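Long-range contacts in 2-oxoglutarate dehydrogenase E3 component (PDB 2YQU), which probably oxidises the dihydrolipoyl groups of 2-oxo acid dehydrogenase complexes, passing their electrons through a bound FAD to NAD(+): residues 50-55 with 80-84; 55-59 with 185-189; 151-155 with 235-241; 297-301 with 320-324; 383-389 with 399-404. All coordinates share one frame; numbering follows the deposited sequence.

Interaction 1: residues 50-55 with 80-84; sequences ALLETT and LMAHK
Leu51 and Leu80 meet at about a right angle between two helices whose short segments run at 135° to each other, their axes 9.7 Å apart. The branch CD2 of Leu51 touches CD2 of Leu80 at 3.9 Å, while the other branch of Leu80, CD1, lies 3.4 Å from Thr54 OG1. Leu80 reaches both because its CG stands anti to the backbone N (chi1 -169°), which carries the fork into the interface. Ala50 suits the point of nearest backbones: its small CB rests 4.0 Å from Lys84 CA. The lysine's aliphatic stem passes Leu51, whereas its ammonium leads off to the carbonyl of Leu161. Thr54 turns its methyl CG2 to His83 CD2, 3.6 Å away, and the imidazole NE2 bonds to Ala378 O of the second subunit. Threonine is apt here because its two branches do different work. Its hydroxyl donates to Ala50 O one turn back at 2.6 Å, and it also accepts a hydrogen from a water that gives its other hydrogen to Leu80 O. The contact is therefore chiefly apolar, with one water joining Thr54 OG1 to Leu80 O across the helices, while the imidazole of His83 carries its polar end to the second subunit.

Interaction 2: residues 55-59 with 185-189; sequences TERIY and VWHRL
Thr55 and Arg188 join helix 45-63, which starts at Cys45 of the Cys40-Cys45 disulfide, probably the redox-active one, to the end of helix 177-188, the helix of the NAD-binding Rossmann motif. The polar link is one hydrogen bond: Arg188 NH1 donates to Thr55 OG1 at 3.1 Å, with an angle of 164° at the hydrogen and the oxygen in the guanidinium plane. The same hydroxyl is engaged with Leu51 O, so it accepts from the arginine while donating within its own helix. Arg188 suits this place because its chain, extended from CG to NE, is long enough to lay its flat end beside the neighbouring helix. There one face of the guanidinium lies against Glu56, whose CB is 3.5 Å from Arg188 NH1.

The CH-pi contact uses the base of the same side chain. Arg188 CG sits over the face of the Tyr59 ring, 4.1 Å from its centroid, and ring and guanidinium planes differ by 28°. Tyr59 arrives there with CG anti to its own N (chi1 -168°). Its ring meets that of His187 obliquely, and the imidazole NE2 is engaged by Gln221 O.

Apolar contact completes the join: the methyl of Thr55 meets both Val185 and Leu189, Thr55 CG2 lying 4.2 Å from Val185 CG1 and 3.9 Å from Leu189 CD2.

Interaction 3: residues 151-155 with 235-241; sequences YERVV and VPEAKGA
The backbones of Arg153 and Pro236 come nearest, with their CA atoms 5.8 Å apart, where the loop entering strand 154-155 lies against the hairpin of strands 231-237 and 240-245. Arg153 drapes its side chain over the turn. A bend at chi2 (-64°) carries the chain past Gly240, whose O is 3.4 Å from Arg153 CG, and brings one guanidinium face over the peptide that joins Lys239 to Gly240; Lys239 C lies 3.6 Å from Arg153 NE. Arginine suits this site by combining an aliphatic stem with a flat polar end. NE gives its hydrogen to a water at 3.1 Å, and that water donates to Ala238 O, while NH2 bonds to Asp254 O. At Gly240 it is the carbonyl and peptide that meet the arginine stem. Deeper in, Val154 sends only its branch CG2 into the hairpin: it touches Ala241 CB at 3.7 Å and Pro236 CD at 3.9 Å. The small alanine and the rigid proline ring form a snug apolar seat for this beta-branched residue. Such a meeting of an edge strand with an antiparallel three-stranded sheet belongs to the NAD-binding domain of this reductase family, where that sheet accompanies the parallel Rossmann sheet.

Interaction 4: residues 297-301 with 320-324; sequences IYAIG and AVEHM
The Tyr298 ring carries Met324 over one face and His323 at its edge. The methyl CE of Met324 lies 3.9 Å from the ring centroid and 25° off the normal, a CH-pi contact. The sulfur stands higher above the same face, SD being 4.8 Å from the centroid, so the pair is also a Met-aromatic contact. Methionine suits this place because its unbranched chain, extended beyond CG, can lie along the ring, running in the direction opposite to the tyrosine. At the edge, Tyr298 OH and His323 ND1 share a hydrogen bond of 2.7 Å; the two rings meet rim to rim with planes at 64°. His323 holds its CG anti to the backbone N (chi1 -175°), which takes the imidazole out to the phenol end. Closer to the strand, Ala320 is small enough to fit between neighbours, its CB lying 3.9 Å from Tyr298 CD2 and 4.0 Å from Ile300 CG2.

This packs strand 297-299, at the border of the parallel FAD-domain sheet, against helix 310-326, and Gly301 just beyond touches the cofactor. Chemically, a largely apolar interface buries the aromatic ring while the histidine gives its hydroxyl a hydrogen-bonding partner, whichever of the two is the donor.

Interaction 5: residues 383-389 with 399-404; sequences EGFIKVL and GVHGIG
Phe385 holds its ring between its own N and carbonyl carbon (chi1 65°), and Ile403 places CG2 in the equivalent position while its CG1 is anti to N (chi1 177°); these settings bring Phe385 CE2 to 3.7 Å from Ile403 CG2. The two strands are antiparallel, 4.6 Å apart at their axes. Phe385 with Ile403, Lys387 with His401 and Leu389 with Gly399 are hydrogen-bonded pairs, Lys387 N reaching His401 O at 2.8 Å; the last pair has one weak bond, from Gly399 N to Leu389 O. On the opposite sheet face, Ile386 CG2 meets Val400 CG1 at 3.8 Å, and Val388 lies side by side with Val400. Beta-branched residues suit this extended backbone, and Gly402 lets the chains approach to 4.2 Å between its CA and that of Ile386. Leu389 CD1 crosses to His401 NE2 at 4.0 Å, a nitrogen that bonds to Tyr351 O. Lys387 NZ forms salt bridges with Asp207, Glu209 and Glu353, which probably offset its charge. The hairpin occupies inner places of the antiparallel sheet of the dimerisation domain, flanked by strands 345-350 and 363-369. Helices 407-419 and 438-449 cover the face of Ile386, Val388 and Val400, and helix 208-221 packs on that of Phe385, His401 and Ile403.

From the N terminus, interaction 1 closes first, folding helix 77-102 back on helix 45-63. Interaction 2 starts from the same helix, sharing Thr55, and crosses interaction 1 along the chain; it closes a far longer loop on helix 177-188. The two touch, as where Met81 meets Trp186, and both reach the second subunit. Interaction 3 opens inside the loop of interaction 2 and closes beyond it, so these cross as well; interaction 3 itself lies in the NAD-binding region. Interactions 4 and 5 then follow in series with short loops: 297-301 with 320-324 ties strand to helix beside FAD, across the chain's centre from interactions 1 and 2, and 383-389 with 399-404 forms a hairpin in the dimerisation domain.

Interaction 1: residues 50-55 with 80-84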
# COMPACT_ATOMS: atom_id res chain seq x y z
N ALA A 50 -2.35 6.71 -15.47
CA ALA A 50 -1.93 8.13 -15.51
C ALA A 50 -3.15 9.04 -15.36
O ALA A 50 -3.16 9.97 -14.53
CB ALA A 50 -1.17 8.44 -16.79
N LEU A 51 -4.20 8.74 -16.11
CA LEU A 51 -5.43 9.53 -16.07
C LEU A 51 -6.15 9.36 -14.74
O LEU A 51 -6.66 10.32 -14.20
CB LEU A 51 -6.37 9.16 -17.21
CG LEU A 51 -5.93 9.58 -18.61
CD1 LEU A 51 -6.97 9.12 -19.61
CD2 LEU A 51 -5.72 11.08 -18.75
N LEU A 52 -6.17 8.14 -14.22
CA LEU A 52 -6.87 7.88 -12.96
C LEU A 52 -6.20 8.55 -11.76
O LEU A 52 -6.88 9.13 -10.91
CB LEU A 52 -6.98 6.37 -12.71
CG LEU A 52 -8.06 5.68 -13.53
CD1 LEU A 52 -7.76 4.19 -13.66
CD2 LEU A 52 -9.45 5.90 -12.92
N GLU A 53 -4.87 8.46 -11.67
CA GLU A 53 -4.15 9.04 -10.54
C GLU A 53 -4.30 10.55 -10.52
O GLU A 53 -4.55 11.14 -9.47
CB GLU A 53 -2.67 8.66 -10.57
CG GLU A 53 -2.41 7.19 -10.26
CD GLU A 53 -2.50 6.87 -8.78
OE1 GLU A 53 -2.14 5.75 -8.39
OE2 GLU A 53 -2.92 7.74 -7.99
N THR A 54 -4.15 11.18 -11.68
CA THR A 54 -4.20 12.63 -11.80
C THR A 54 -5.60 13.18 -11.62
O THR A 54 -5.78 14.18 -10.94
CB THR A 54 -3.60 13.12 -13.14
OG1 THR A 54 -4.14 12.37 -14.24
CG2 THR A 54 -2.10 12.88 -13.19
N THR A 55 -6.60 12.54 -12.23
CA THR A 55 -7.98 13.02 -12.09
C THR A 55 -8.45 12.82 -10.67
O THR A 55 -9.26 13.60 -10.18
CB THR A 55 -8.96 12.34 -13.06
OG1 THR A 55 -8.87 10.91 -12.97
CG2 THR A 55 -8.63 12.70 -14.50
N LEU A 80 -3.02 17.55 -18.89
CA LEU A 80 -3.42 16.23 -18.42
C LEU A 80 -3.00 15.16 -19.43
O LEU A 80 -2.42 14.14 -19.07
CB LEU A 80 -4.94 16.16 -18.19
CG LEU A 80 -5.47 14.93 -17.46
CD1 LEU A 80 -5.29 15.10 -15.97
CD2 LEU A 80 -6.94 14.67 -17.78
N MET A 81 -3.26 15.42 -20.71
CA MET A 81 -2.95 14.48 -21.78
C MET A 81 -1.44 14.44 -22.03
O MET A 81 -0.91 13.39 -22.38
CB MET A 81 -3.70 14.85 -23.05
CG MET A 81 -5.20 14.64 -22.95
SD MET A 81 -5.62 12.91 -22.79
CE MET A 81 -7.36 13.01 -22.55
N ALA A 82 -0.76 15.56 -21.82
CA ALA A 82 0.68 15.62 -21.98
C ALA A 82 1.37 14.74 -20.94
O ALA A 82 2.33 14.06 -21.25
CB ALA A 82 1.18 17.06 -21.89
N HIS A 83 0.87 14.76 -19.71
CA HIS A 83 1.41 13.91 -18.65
C HIS A 83 1.23 12.44 -19.04
O HIS A 83 2.16 11.65 -18.93
CB HIS A 83 0.72 14.19 -17.31
CG HIS A 83 1.07 13.19 -16.25
ND1 HIS A 83 2.32 13.13 -15.68
CD2 HIS A 83 0.34 12.20 -15.68
CE1 HIS A 83 2.34 12.14 -14.80
NE2 HIS A 83 1.16 11.56 -14.79
N LYS A 84 0.03 12.10 -19.51
CA LYS A 84 -0.29 10.74 -19.93
C LYS A 84 0.71 10.28 -20.98
O LYS A 84 1.30 9.21 -20.86
CB LYS A 84 -1.70 10.69 -20.50
CG LYS A 84 -2.16 9.30 -20.98
CD LYS A 84 -3.42 9.38 -21.85
CE LYS A 84 -3.15 10.09 -23.18
NZ LYS A 84 -4.23 9.87 -24.18
O HOH W 1 -2.83 12.30 -16.94

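Interaction 2: residues 55-59 with 185-189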
# COMPACT_ATOMS: atom_id res chain seq x y z
N THR A 55 -6.60 12.54 -12.23
CA THR A 55 -7.98 13.02 -12.09
C THR A 55 -8.45 12.82 -10.67
O THR A 55 -9.26 13.60 -10.18
CB THR A 55 -8.96 12.34 -13.06
OG1 THR A 55 -8.87 10.91 -12.97
CG2 THR A 55 -8.63 12.70 -14.50
N GLU A 56 -7.95 11.79 -9.99
CA GLU A 56 -8.36 11.56 -8.61
C GLU A 56 -7.97 12.75 -7.73
O GLU A 56 -8.77 13.19 -6.91
CB GLU A 56 -7.73 10.28 -8.06
CG GLU A 56 -8.38 9.79 -6.78
CD GLU A 56 -7.48 9.90 -5.57
OE1 GLU A 56 -7.26 8.87 -4.89
OE2 GLU A 56 -6.99 11.01 -5.30
N ARG A 57 -6.75 13.26 -7.91
CA ARG A 57 -6.27 14.42 -7.14
C ARG A 57 -7.12 15.65 -7.46
O ARG A 57 -7.51 16.40 -6.57
CB ARG A 57 -4.80 14.72 -7.47
CG ARG A 57 -3.81 14.10 -6.52
CD ARG A 57 -3.66 12.63 -6.68
NE ARG A 57 -3.95 11.87 -5.46
CZ ARG A 57 -4.07 10.54 -5.41
NH1 ARG A 57 -4.34 9.95 -4.26
NH2 ARG A 57 -3.94 9.80 -6.52
N ILE A 58 -7.38 15.84 -8.75
CA ILE A 58 -8.20 16.95 -9.22
C ILE A 58 -9.60 16.88 -8.59
O ILE A 58 -10.10 17.88 -8.06
CB ILE A 58 -8.27 16.95 -10.76
CG1 ILE A 58 -6.93 17.41 -11.33
CG2 ILE A 58 -9.40 17.84 -11.30
CD1 ILE A 58 -6.71 17.03 -12.77
N TYR A 59 -10.20 15.70 -8.62
CA TYR A 59 -11.56 15.50 -8.15
C TYR A 59 -11.65 15.81 -6.66
O TYR A 59 -12.59 16.48 -6.24
CB TYR A 59 -12.02 14.06 -8.41
CG TYR A 59 -13.50 13.81 -8.22
CD1 TYR A 59 -14.46 14.57 -8.88
CD2 TYR A 59 -13.95 12.79 -7.38
CE1 TYR A 59 -15.82 14.34 -8.71
CE2 TYR A 59 -15.31 12.54 -7.20
CZ TYR A 59 -16.24 13.32 -7.87
OH TYR A 59 -17.59 13.09 -7.70
N VAL A 185 -12.89 8.38 -14.95
CA VAL A 185 -11.95 9.41 -15.38
C VAL A 185 -12.71 10.65 -15.86
O VAL A 185 -12.42 11.75 -15.44
CB VAL A 185 -11.03 8.90 -16.51
CG1 VAL A 185 -10.36 10.05 -17.25
CG2 VAL A 185 -9.98 7.94 -15.96
N TRP A 186 -13.69 10.43 -16.73
CA TRP A 186 -14.39 11.55 -17.37
C TRP A 186 -15.47 12.13 -16.46
O TRP A 186 -15.73 13.34 -16.49
CB TRP A 186 -14.93 11.12 -18.75
CG TRP A 186 -13.79 10.85 -19.69
CD1 TRP A 186 -13.35 9.63 -20.12
CD2 TRP A 186 -12.88 11.81 -20.23
NE1 TRP A 186 -12.26 9.77 -20.93
CE2 TRP A 186 -11.94 11.10 -21.01
CE3 TRP A 186 -12.78 13.20 -20.16
CZ2 TRP A 186 -10.92 11.75 -21.72
CZ3 TRP A 186 -11.76 13.84 -20.85
CH2 TRP A 186 -10.84 13.11 -21.62
N HIS A 187 -16.05 11.29 -15.60
CA HIS A 187 -16.99 11.76 -14.58
C HIS A 187 -16.32 12.77 -13.64
O HIS A 187 -16.90 13.80 -13.29
CB HIS A 187 -17.54 10.59 -13.78
CG HIS A 187 -18.30 11.02 -12.56
ND1 HIS A 187 -19.51 11.67 -12.64
CD2 HIS A 187 -18.00 10.94 -11.25
CE1 HIS A 187 -19.93 11.95 -11.42
NE2 HIS A 187 -19.03 11.52 -10.56
N ARG A 188 -15.08 12.48 -13.25
CA ARG A 188 -14.31 13.38 -12.40
C ARG A 188 -14.08 14.74 -13.04
O ARG A 188 -13.91 15.73 -12.34
CB ARG A 188 -12.95 12.77 -12.09
CG ARG A 188 -13.01 11.61 -11.16
CD ARG A 188 -11.72 10.83 -11.13
NE ARG A 188 -11.73 9.82 -10.08
CZ ARG A 188 -10.76 8.94 -9.90
NH1 ARG A 188 -9.67 8.97 -10.66
NH2 ARG A 188 -10.85 8.05 -8.91
N LEU A 189 -14.05 14.78 -14.37
CA LEU A 189 -13.81 16.02 -15.11
C LEU A 189 -15.10 16.73 -15.53
O LEU A 189 -15.05 17.74 -16.24
CB LEU A 189 -12.94 15.72 -16.33
CG LEU A 189 -11.57 15.10 -15.99
CD1 LEU A 189 -10.76 14.87 -17.25
CD2 LEU A 189 -10.78 15.96 -15.01

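Interaction 3: residues 151-155 with 235-241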
# COMPACT_ATOMS: atom_id res chain seq x y z
N TYR A 151 -14.81 5.17 -34.25
CA TYR A 151 -13.61 5.68 -33.57
C TYR A 151 -13.60 7.20 -33.35
O TYR A 151 -12.55 7.80 -33.10
CB TYR A 151 -12.35 5.19 -34.30
CG TYR A 151 -12.34 3.68 -34.43
CD1 TYR A 151 -12.64 3.06 -35.64
CD2 TYR A 151 -12.09 2.88 -33.32
CE1 TYR A 151 -12.66 1.67 -35.74
CE2 TYR A 151 -12.10 1.50 -33.42
CZ TYR A 151 -12.38 0.89 -34.63
OH TYR A 151 -12.39 -0.48 -34.71
N GLU A 152 -14.78 7.82 -33.41
CA GLU A 152 -14.95 9.25 -33.23
C GLU A 152 -16.01 9.51 -32.16
O GLU A 152 -15.69 9.92 -31.05
CB GLU A 152 -15.35 9.92 -34.55
CG GLU A 152 -14.22 10.02 -35.56
CD GLU A 152 -14.71 10.35 -36.96
OE1 GLU A 152 -15.90 10.70 -37.12
OE2 GLU A 152 -13.90 10.26 -37.92
N ARG A 153 -17.27 9.25 -32.52
CA ARG A 153 -18.41 9.41 -31.61
C ARG A 153 -18.72 8.13 -30.85
O ARG A 153 -19.09 8.18 -29.68
CB ARG A 153 -19.65 9.87 -32.40
CG ARG A 153 -19.59 11.33 -32.86
CD ARG A 153 -19.56 12.33 -31.72
NE ARG A 153 -19.59 13.72 -32.16
CZ ARG A 153 -19.36 14.76 -31.36
NH1 ARG A 153 -19.41 16.00 -31.85
NH2 ARG A 153 -19.08 14.58 -30.07
N VAL A 154 -18.62 6.99 -31.52
CA VAL A 154 -18.71 5.68 -30.90
C VAL A 154 -17.31 5.08 -30.93
O VAL A 154 -16.74 4.88 -32.00
CB VAL A 154 -19.68 4.76 -31.66
CG1 VAL A 154 -19.82 3.42 -30.95
CG2 VAL A 154 -21.04 5.43 -31.79
N VAL A 155 -16.76 4.78 -29.75
CA VAL A 155 -15.33 4.52 -29.60
C VAL A 155 -15.01 3.29 -28.76
O VAL A 155 -15.87 2.76 -28.06
CB VAL A 155 -14.63 5.73 -28.92
CG1 VAL A 155 -14.88 7.03 -29.70
CG2 VAL A 155 -15.06 5.89 -27.46
N VAL A 235 -25.19 3.74 -32.52
CA VAL A 235 -25.08 4.36 -33.84
C VAL A 235 -24.57 5.79 -33.71
O VAL A 235 -25.09 6.56 -32.92
CB VAL A 235 -26.45 4.37 -34.57
CG1 VAL A 235 -26.28 4.87 -36.01
CG2 VAL A 235 -27.09 2.99 -34.56
N PRO A 236 -23.55 6.16 -34.48
CA PRO A 236 -23.11 7.56 -34.50
C PRO A 236 -24.14 8.47 -35.16
O PRO A 236 -24.89 8.04 -36.04
CB PRO A 236 -21.81 7.52 -35.31
CG PRO A 236 -21.80 6.23 -36.03
CD PRO A 236 -22.73 5.30 -35.33
N GLU A 237 -24.20 9.71 -34.70
CA GLU A 237 -25.04 10.75 -35.27
C GLU A 237 -24.17 11.97 -35.58
O GLU A 237 -22.96 11.94 -35.34
CB GLU A 237 -26.18 11.09 -34.31
CG GLU A 237 -27.17 9.95 -34.14
CD GLU A 237 -28.17 10.15 -33.02
OE1 GLU A 237 -29.25 9.54 -33.09
OE2 GLU A 237 -27.89 10.91 -32.07
N ALA A 238 -24.78 13.03 -36.12
CA ALA A 238 -24.04 14.19 -36.61
C ALA A 238 -23.08 14.81 -35.58
O ALA A 238 -21.91 15.07 -35.90
CB ALA A 238 -25.01 15.26 -37.12
N LYS A 239 -23.56 15.03 -34.36
CA LYS A 239 -22.74 15.62 -33.30
C LYS A 239 -22.98 14.88 -31.97
O LYS A 239 -23.07 15.49 -30.90
CB LYS A 239 -23.02 17.12 -33.17
CG LYS A 239 -24.47 17.47 -32.88
CD LYS A 239 -24.70 18.97 -32.94
CE LYS A 239 -24.97 19.43 -34.37
NZ LYS A 239 -24.83 20.91 -34.48
N GLY A 240 -23.05 13.56 -32.07
CA GLY A 240 -23.25 12.70 -30.92
C GLY A 240 -23.42 11.25 -31.35
O GLY A 240 -22.89 10.84 -32.38
N ALA A 241 -24.15 10.49 -30.55
CA ALA A 241 -24.45 9.09 -30.84
C ALA A 241 -25.64 8.63 -30.02
O ALA A 241 -25.90 9.18 -28.95
CB ALA A 241 -23.23 8.20 -30.55
O HOH W 2 -19.37 14.49 -35.18

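Interaction 4: residues 297-301 with 320-324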
# COMPACT_ATOMS: atom_id res chain seq x y z
N ILE A 297 5.80 -24.86 -29.41
CA ILE A 297 5.09 -23.60 -29.55
C ILE A 297 4.26 -23.40 -28.30
O ILE A 297 3.43 -24.25 -27.97
CB ILE A 297 4.19 -23.58 -30.78
CG1 ILE A 297 5.01 -23.89 -32.03
CG2 ILE A 297 3.56 -22.20 -30.93
CD1 ILE A 297 4.20 -23.88 -33.28
N TYR A 298 4.50 -22.29 -27.62
CA TYR A 298 3.81 -21.94 -26.39
C TYR A 298 2.90 -20.74 -26.66
O TYR A 298 3.10 -20.02 -27.63
CB TYR A 298 4.81 -21.56 -25.32
CG TYR A 298 5.70 -22.68 -24.80
CD1 TYR A 298 6.64 -23.30 -25.63
CD2 TYR A 298 5.64 -23.08 -23.48
CE1 TYR A 298 7.47 -24.31 -25.14
CE2 TYR A 298 6.46 -24.09 -22.98
CZ TYR A 298 7.37 -24.69 -23.82
OH TYR A 298 8.19 -25.69 -23.32
N ALA A 299 1.92 -20.53 -25.80
CA ALA A 299 1.06 -19.34 -25.89
C ALA A 299 0.72 -18.84 -24.50
O ALA A 299 0.54 -19.63 -23.58
CB ALA A 299 -0.20 -19.66 -26.66
N ILE A 300 0.63 -17.52 -24.37
CA ILE A 300 0.48 -16.85 -23.07
C ILE A 300 -0.35 -15.58 -23.16
O ILE A 300 -0.57 -15.04 -24.23
CB ILE A 300 1.87 -16.45 -22.50
CG1 ILE A 300 2.57 -15.46 -23.45
CG2 ILE A 300 2.73 -17.68 -22.22
CD1 ILE A 300 3.79 -14.73 -22.87
N GLY A 301 -0.77 -15.09 -22.00
CA GLY A 301 -1.44 -13.81 -21.91
C GLY A 301 -2.87 -13.83 -22.37
O GLY A 301 -3.56 -14.84 -22.28
N ALA A 320 6.66 -19.96 -19.12
CA ALA A 320 6.80 -20.59 -20.43
C ALA A 320 8.27 -20.76 -20.80
O ALA A 320 8.69 -21.84 -21.19
CB ALA A 320 6.09 -19.76 -21.49
N VAL A 321 9.04 -19.69 -20.66
CA VAL A 321 10.45 -19.72 -21.07
C VAL A 321 11.30 -20.52 -20.09
O VAL A 321 12.27 -21.17 -20.48
CB VAL A 321 11.05 -18.30 -21.32
CG1 VAL A 321 10.25 -17.58 -22.40
CG2 VAL A 321 11.13 -17.47 -20.06
N GLU A 322 10.93 -20.50 -18.82
CA GLU A 322 11.58 -21.36 -17.83
C GLU A 322 11.31 -22.84 -18.12
O GLU A 322 12.16 -23.68 -17.87
CB GLU A 322 11.14 -20.96 -16.42
CG GLU A 322 11.83 -19.68 -15.96
CD GLU A 322 11.51 -19.30 -14.52
OE1 GLU A 322 12.16 -18.35 -14.03
OE2 GLU A 322 10.63 -19.93 -13.89
N HIS A 323 10.13 -23.15 -18.66
CA HIS A 323 9.82 -24.53 -19.05
C HIS A 323 10.62 -24.95 -20.28
O HIS A 323 11.10 -26.07 -20.35
CB HIS A 323 8.33 -24.71 -19.33
CG HIS A 323 7.94 -26.13 -19.61
ND1 HIS A 323 7.49 -26.55 -20.84
CD2 HIS A 323 7.97 -27.23 -18.82
CE1 HIS A 323 7.22 -27.84 -20.79
NE2 HIS A 323 7.50 -28.28 -19.57
N MET A 324 10.74 -24.04 -21.24
CA MET A 324 11.54 -24.28 -22.44
C MET A 324 12.96 -24.72 -22.07
O MET A 324 13.47 -25.70 -22.61
CB MET A 324 11.63 -23.01 -23.30
CG MET A 324 10.36 -22.62 -24.00
SD MET A 324 10.47 -20.97 -24.67
CE MET A 324 8.74 -20.57 -24.90

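Interaction 5: residues 383-389 with 399-404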
# COMPACT_ATOMS: atom_id res chain seq x y z
N GLU A 383 -15.56 4.50 4.26
CA GLU A 383 -16.26 3.46 3.52
C GLU A 383 -15.29 2.40 3.00
O GLU A 383 -14.19 2.72 2.57
CB GLU A 383 -17.01 4.05 2.33
CG GLU A 383 -18.20 4.94 2.67
CD GLU A 383 -19.25 4.25 3.53
OE1 GLU A 383 -19.78 3.18 3.12
OE2 GLU A 383 -19.55 4.79 4.61
N GLY A 384 -15.74 1.16 3.01
CA GLY A 384 -14.98 0.04 2.48
C GLY A 384 -14.78 -1.06 3.49
O GLY A 384 -15.12 -0.92 4.67
N PHE A 385 -14.23 -2.16 3.02
CA PHE A 385 -13.89 -3.29 3.89
C PHE A 385 -12.87 -4.18 3.20
O PHE A 385 -12.65 -4.09 2.00
CB PHE A 385 -15.14 -4.11 4.22
CG PHE A 385 -15.76 -4.79 3.01
CD1 PHE A 385 -15.33 -6.06 2.61
CD2 PHE A 385 -16.77 -4.17 2.30
CE1 PHE A 385 -15.89 -6.69 1.50
CE2 PHE A 385 -17.35 -4.80 1.19
CZ PHE A 385 -16.91 -6.05 0.79
N ILE A 386 -12.24 -5.04 3.99
CA ILE A 386 -11.50 -6.18 3.45
C ILE A 386 -12.04 -7.45 4.09
O ILE A 386 -12.35 -7.48 5.27
CB ILE A 386 -9.97 -6.04 3.68
CG1 ILE A 386 -9.41 -4.85 2.90
CG2 ILE A 386 -9.24 -7.34 3.26
CD1 ILE A 386 -7.97 -4.51 3.22
N LYS A 387 -12.15 -8.49 3.27
CA LYS A 387 -12.71 -9.76 3.64
C LYS A 387 -11.68 -10.85 3.33
O LYS A 387 -11.15 -10.90 2.22
CB LYS A 387 -14.01 -9.96 2.84
CG LYS A 387 -14.55 -11.35 2.79
CD LYS A 387 -16.01 -11.36 2.34
CE LYS A 387 -16.16 -11.40 0.82
NZ LYS A 387 -17.60 -11.54 0.40
N VAL A 388 -11.40 -11.69 4.31
CA VAL A 388 -10.54 -12.86 4.14
C VAL A 388 -11.40 -14.13 4.21
O VAL A 388 -12.20 -14.31 5.12
CB VAL A 388 -9.44 -12.90 5.22
CG1 VAL A 388 -8.66 -14.24 5.17
CG2 VAL A 388 -8.49 -11.71 5.07
N LEU A 389 -11.22 -15.00 3.22
CA LEU A 389 -11.89 -16.29 3.19
C LEU A 389 -10.86 -17.35 3.54
O LEU A 389 -9.83 -17.42 2.90
CB LEU A 389 -12.47 -16.55 1.80
CG LEU A 389 -13.34 -15.41 1.26
CD1 LEU A 389 -13.90 -15.75 -0.10
CD2 LEU A 389 -14.46 -15.09 2.24
N GLY A 399 -8.98 -16.86 -0.29
CA GLY A 399 -9.15 -15.65 -1.06
C GLY A 399 -9.22 -14.40 -0.20
O GLY A 399 -9.56 -14.48 0.97
N VAL A 400 -8.88 -13.25 -0.78
CA VAL A 400 -8.98 -11.97 -0.10
C VAL A 400 -9.60 -10.96 -1.06
O VAL A 400 -9.27 -10.92 -2.25
CB VAL A 400 -7.61 -11.47 0.43
CG1 VAL A 400 -7.78 -10.20 1.28
CG2 VAL A 400 -6.91 -12.57 1.23
N HIS A 401 -10.53 -10.17 -0.55
CA HIS A 401 -11.33 -9.29 -1.39
C HIS A 401 -11.61 -7.99 -0.64
O HIS A 401 -11.79 -7.99 0.57
CB HIS A 401 -12.66 -9.95 -1.73
CG HIS A 401 -12.54 -11.33 -2.30
ND1 HIS A 401 -13.28 -11.74 -3.38
CD2 HIS A 401 -11.82 -12.41 -1.91
CE1 HIS A 401 -13.01 -13.00 -3.65
NE2 HIS A 401 -12.11 -13.43 -2.78
N GLY A 402 -11.68 -6.89 -1.36
CA GLY A 402 -11.93 -5.64 -0.69
C GLY A 402 -12.34 -4.52 -1.59
O GLY A 402 -12.25 -4.60 -2.82
N ILE A 403 -12.81 -3.47 -0.95
CA ILE A 403 -13.07 -2.20 -1.58
C ILE A 403 -12.74 -1.09 -0.59
O ILE A 403 -13.13 -1.17 0.58
CB ILE A 403 -14.53 -2.11 -2.08
CG1 ILE A 403 -14.80 -0.73 -2.69
CG2 ILE A 403 -15.53 -2.43 -0.95
CD1 ILE A 403 -16.14 -0.64 -3.40
N GLY A 404 -12.01 -0.09 -1.05
CA GLY A 404 -11.61 1.02 -0.21
C GLY A 404 -10.39 1.73 -0.74
O GLY A 404 -9.78 1.31 -1.72